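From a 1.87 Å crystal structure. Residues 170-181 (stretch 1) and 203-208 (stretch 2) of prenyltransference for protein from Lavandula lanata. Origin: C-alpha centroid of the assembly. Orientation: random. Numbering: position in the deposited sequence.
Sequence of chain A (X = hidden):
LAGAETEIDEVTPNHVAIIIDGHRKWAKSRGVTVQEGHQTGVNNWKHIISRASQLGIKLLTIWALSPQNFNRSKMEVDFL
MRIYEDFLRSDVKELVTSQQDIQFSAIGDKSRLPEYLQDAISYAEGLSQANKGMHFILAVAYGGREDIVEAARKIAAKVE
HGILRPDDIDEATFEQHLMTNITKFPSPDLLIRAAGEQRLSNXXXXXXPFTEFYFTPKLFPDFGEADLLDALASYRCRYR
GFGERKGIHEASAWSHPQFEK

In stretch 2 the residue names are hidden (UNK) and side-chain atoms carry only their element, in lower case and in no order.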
# COMPACT_ATOMS: atom_id res chain seq x y z
N ASP A 170 -0.78 12.79 -15.41
CA ASP A 170 -1.53 11.53 -15.42
C ASP A 170 -0.72 10.50 -14.71
O ASP A 170 0.44 10.81 -14.29
CB ASP A 170 -1.87 11.11 -16.86
CG ASP A 170 -0.68 11.07 -17.74
OD1 ASP A 170 0.45 11.10 -17.24
OD2 ASP A 170 -0.86 11.02 -18.99
N GLU A 171 -1.23 9.26 -14.56
CA GLU A 171 -0.39 8.24 -13.89
C GLU A 171 0.99 8.15 -14.42
O GLU A 171 2.01 8.03 -13.70
CB GLU A 171 -0.96 6.81 -13.94
CG GLU A 171 -1.98 6.56 -12.94
CD GLU A 171 -2.56 5.17 -13.06
OE1 GLU A 171 -1.87 4.24 -12.70
OE2 GLU A 171 -3.68 5.02 -13.58
N ALA A 172 1.06 8.05 -15.75
CA ALA A 172 2.33 7.79 -16.35
C ALA A 172 3.31 8.92 -16.07
O ALA A 172 4.50 8.73 -15.87
CB ALA A 172 2.16 7.56 -17.87
N THR A 173 2.82 10.15 -16.10
CA THR A 173 3.73 11.27 -15.79
C THR A 173 4.21 11.20 -14.34
O THR A 173 5.37 11.37 -14.01
CB THR A 173 2.98 12.61 -16.05
OG1 THR A 173 2.64 12.66 -17.46
CG2 THR A 173 3.88 13.78 -15.70
N PHE A 174 3.28 10.83 -13.48
CA PHE A 174 3.61 10.79 -12.05
C PHE A 174 4.63 9.71 -11.80
O PHE A 174 5.67 9.94 -11.21
CB PHE A 174 2.32 10.69 -11.22
CG PHE A 174 2.53 11.11 -9.81
CD1 PHE A 174 3.12 10.24 -8.92
CD2 PHE A 174 2.25 12.40 -9.41
CE1 PHE A 174 3.37 10.63 -7.62
CE2 PHE A 174 2.49 12.80 -8.09
CZ PHE A 174 3.10 11.92 -7.22
N GLU A 175 4.45 8.59 -12.48
CA GLU A 175 5.36 7.46 -12.42
C GLU A 175 6.77 7.80 -12.85
O GLU A 175 7.76 7.38 -12.25
CB GLU A 175 4.67 6.38 -13.28
CG GLU A 175 5.22 4.99 -13.49
CD GLU A 175 4.86 4.07 -12.38
OE1 GLU A 175 3.70 3.55 -12.26
OE2 GLU A 175 5.80 3.93 -11.61
N GLN A 176 6.93 8.64 -13.88
CA GLN A 176 8.30 8.94 -14.39
C GLN A 176 9.10 9.86 -13.46
O GLN A 176 10.29 10.06 -13.62
CB GLN A 176 8.25 9.69 -15.75
CG GLN A 176 7.45 9.06 -16.88
CD GLN A 176 7.07 10.13 -17.94
OE1 GLN A 176 7.73 11.18 -18.07
NE2 GLN A 176 6.00 9.87 -18.70
N HIS A 177 8.44 10.39 -12.42
CA HIS A 177 9.15 11.24 -11.44
C HIS A 177 9.42 10.61 -10.09
O HIS A 177 10.04 11.24 -9.21
CB HIS A 177 8.32 12.52 -11.32
CG HIS A 177 8.36 13.33 -12.58
ND1 HIS A 177 7.40 13.25 -13.55
CD2 HIS A 177 9.32 14.18 -13.05
CE1 HIS A 177 7.72 14.06 -14.56
NE2 HIS A 177 8.88 14.63 -14.27
N LEU A 178 9.02 9.35 -9.92
CA LEU A 178 9.37 8.61 -8.70
C LEU A 178 10.74 8.11 -8.81
O LEU A 178 11.34 8.07 -9.92
CB LEU A 178 8.38 7.43 -8.50
CG LEU A 178 6.96 7.94 -8.27
CD1 LEU A 178 5.96 6.83 -8.56
CD2 LEU A 178 6.77 8.39 -6.80
N MET A 179 11.26 7.66 -7.66
CA MET A 179 12.56 7.05 -7.57
C MET A 179 12.67 5.74 -8.30
O MET A 179 13.78 5.35 -8.64
CB MET A 179 13.02 6.91 -6.10
CG MET A 179 13.37 8.26 -5.48
SD MET A 179 13.92 8.10 -3.76
CE MET A 179 12.45 8.60 -2.92
N THR A 180 11.53 5.09 -8.62
CA THR A 180 11.57 3.84 -9.36
C THR A 180 11.63 4.11 -10.87
O THR A 180 11.55 3.15 -11.65
CB THR A 180 10.32 3.02 -9.00
OG1 THR A 180 9.15 3.88 -8.89
CG2 THR A 180 10.61 2.33 -7.70
N ASN A 181 11.78 5.40 -11.28
CA ASN A 181 11.90 5.72 -12.73
C ASN A 181 13.13 5.07 -13.42
O ASN A 181 13.24 5.02 -14.65
CB ASN A 181 11.79 7.24 -13.03
CG ASN A 181 12.94 8.01 -12.47
OD1 ASN A 181 13.96 7.48 -12.08
ND2 ASN A 181 12.73 9.33 -12.35
N UNK A 203 7.18 1.61 3.17
CA UNK A 203 7.82 1.23 1.91
C UNK A 203 7.06 1.84 0.72
O UNK A 203 6.31 2.84 0.85
c UNK A 203 8.50 -2.12 0.22
c UNK A 203 10.07 -0.31 0.38
c UNK A 203 10.51 -2.08 -1.18
c UNK A 203 10.85 -0.84 -0.61
c UNK A 203 9.31 -2.70 -0.78
c UNK A 203 8.85 -0.89 0.77
c UNK A 203 7.95 -0.31 1.86
N UNK A 204 7.26 1.26 -0.48
CA UNK A 204 6.45 1.65 -1.60
C UNK A 204 4.98 1.79 -1.26
O UNK A 204 4.36 0.95 -0.57
c UNK A 204 7.84 0.34 -3.40
c UNK A 204 9.43 -1.23 -4.43
c UNK A 204 8.71 1.36 -3.70
c UNK A 204 10.30 -0.18 -4.71
c UNK A 204 6.50 0.56 -2.75
c UNK A 204 9.92 1.10 -4.29
c UNK A 204 8.20 -0.96 -3.79
N UNK A 205 4.35 2.80 -1.84
CA UNK A 205 2.93 3.00 -1.72
C UNK A 205 2.38 3.11 -3.13
O UNK A 205 1.58 2.29 -3.52
c UNK A 205 3.13 4.19 0.57
c UNK A 205 2.61 4.28 -0.89
c UNK A 205 2.49 3.10 1.35
c UNK A 205 2.86 5.55 1.26
N UNK A 206 2.77 4.15 -3.92
CA UNK A 206 2.33 4.28 -5.29
C UNK A 206 2.52 2.96 -6.08
O UNK A 206 1.67 2.60 -6.92
c UNK A 206 2.02 5.94 -9.53
c UNK A 206 3.48 4.63 -8.42
c UNK A 206 2.89 5.42 -7.47
c UNK A 206 1.07 7.26 -7.76
c UNK A 206 1.25 6.61 -10.48
c UNK A 206 3.11 5.38 -6.00
c UNK A 206 0.39 7.57 -10.04
c UNK A 206 1.93 6.25 -8.16
c UNK A 206 0.25 7.84 -8.67
n UNK A 206 2.98 4.96 -9.66
N UNK A 207 3.64 2.32 -5.79
CA UNK A 207 4.06 1.13 -6.50
C UNK A 207 3.22 -0.11 -6.30
O UNK A 207 3.41 -1.07 -7.07
n UNK A 207 7.67 4.02 -6.43
c UNK A 207 6.74 3.16 -5.99
o UNK A 207 6.10 3.34 -4.92
c UNK A 207 5.56 0.85 -6.32
c UNK A 207 6.49 1.92 -6.88
N UNK A 208 2.30 -0.12 -5.34
CA UNK A 208 1.68 -1.37 -4.85
C UNK A 208 0.21 -1.66 -5.14
O UNK A 208 -0.34 -2.48 -4.42
c UNK A 208 4.23 -2.52 -3.53
c UNK A 208 3.32 -1.87 -1.30
c UNK A 208 3.35 -1.50 -2.81
c UNK A 208 1.90 -1.49 -3.29

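Position 203 carries seven side-chain carbons, one followed by a six-membered ring, with no heteroatom, and its side chain does not reach stretch 1. This is phenylalanine. The ring of Phe 203 is buried and wholly apolar, and it packs elsewhere in the structure.

Position 204 has the same inventory, one carbon and then a ring of six, and the absence of a hydroxyl oxygen excludes tyrosine. Its CA-to-CB bond runs sideways, yet the end of the ring comes nearer to stretch 1 and meets the methyl of Thr 180. The residue is phenylalanine; CE1 of Phe 204 lies 3.7 Å from CG2 of Thr 180, a contact between carbons that suits an apolar ring in a buried place.

Position 205 shows four carbons, forked at the second, and none of them touches stretch 1. The pattern is that of leucine. The side chain of Leu 205 is buried and wholly apolar, as suits a place away from solvent, while its backbone opens a type I turn, closed by a hydrogen bond to O of Leu 205 from N of residue 208, 3.1 Å away.

Position 206 has one carbon followed by fused five- and six-membered rings containing eight carbons and one nitrogen. The rings touch Glu 171, Phe 174, Glu 175 and Leu 178, and only tryptophan has this bicycle. NE1 of Trp 206 donates a nearly straight hydrogen bond to OE1 of Glu 175 (3.0 Å, 174°), which sits at the ring edge, where an indole N-H points. Over one face, CD1 of Leu 178 stands 3.6 Å from the centroid of the five-membered ring, a CH-pi contact, while the Phe 174 ring forms an offset stack with the six-membered ring, the two planes inclined by 27°. Indole thus combines a broad apolar surface with a single polar edge group.

Position 207 has three carbons in a chain, the third bearing one oxygen and one nitrogen. Its CA-to-CB bond runs sideways, but the end of the side chain comes nearer, and its nitrogen lies 2.9 Å from OG1 of Thr 180; the residue is glutamine. NE2 of Gln 207 donates the N-H that this hydroxyl accepts.

Position 208 again has four carbons forked at the second, out of reach of stretch 1, hence leucine. Leu 208 is likewise buried and apolar, and its backbone ends the turn.

The contact therefore centres on Trp 206, which supplies much the largest share of the covered surface. Leu 178 and Phe 174 pack over its face, and the bond to Glu 175 fixes its edge. The neighbouring bond from Gln 207 to Thr 180 adds a second directional tie, so apolar packing and two hydrogen bonds together join the helix and following loop to the turn.

Stretch 2 203-208: FFLWQL
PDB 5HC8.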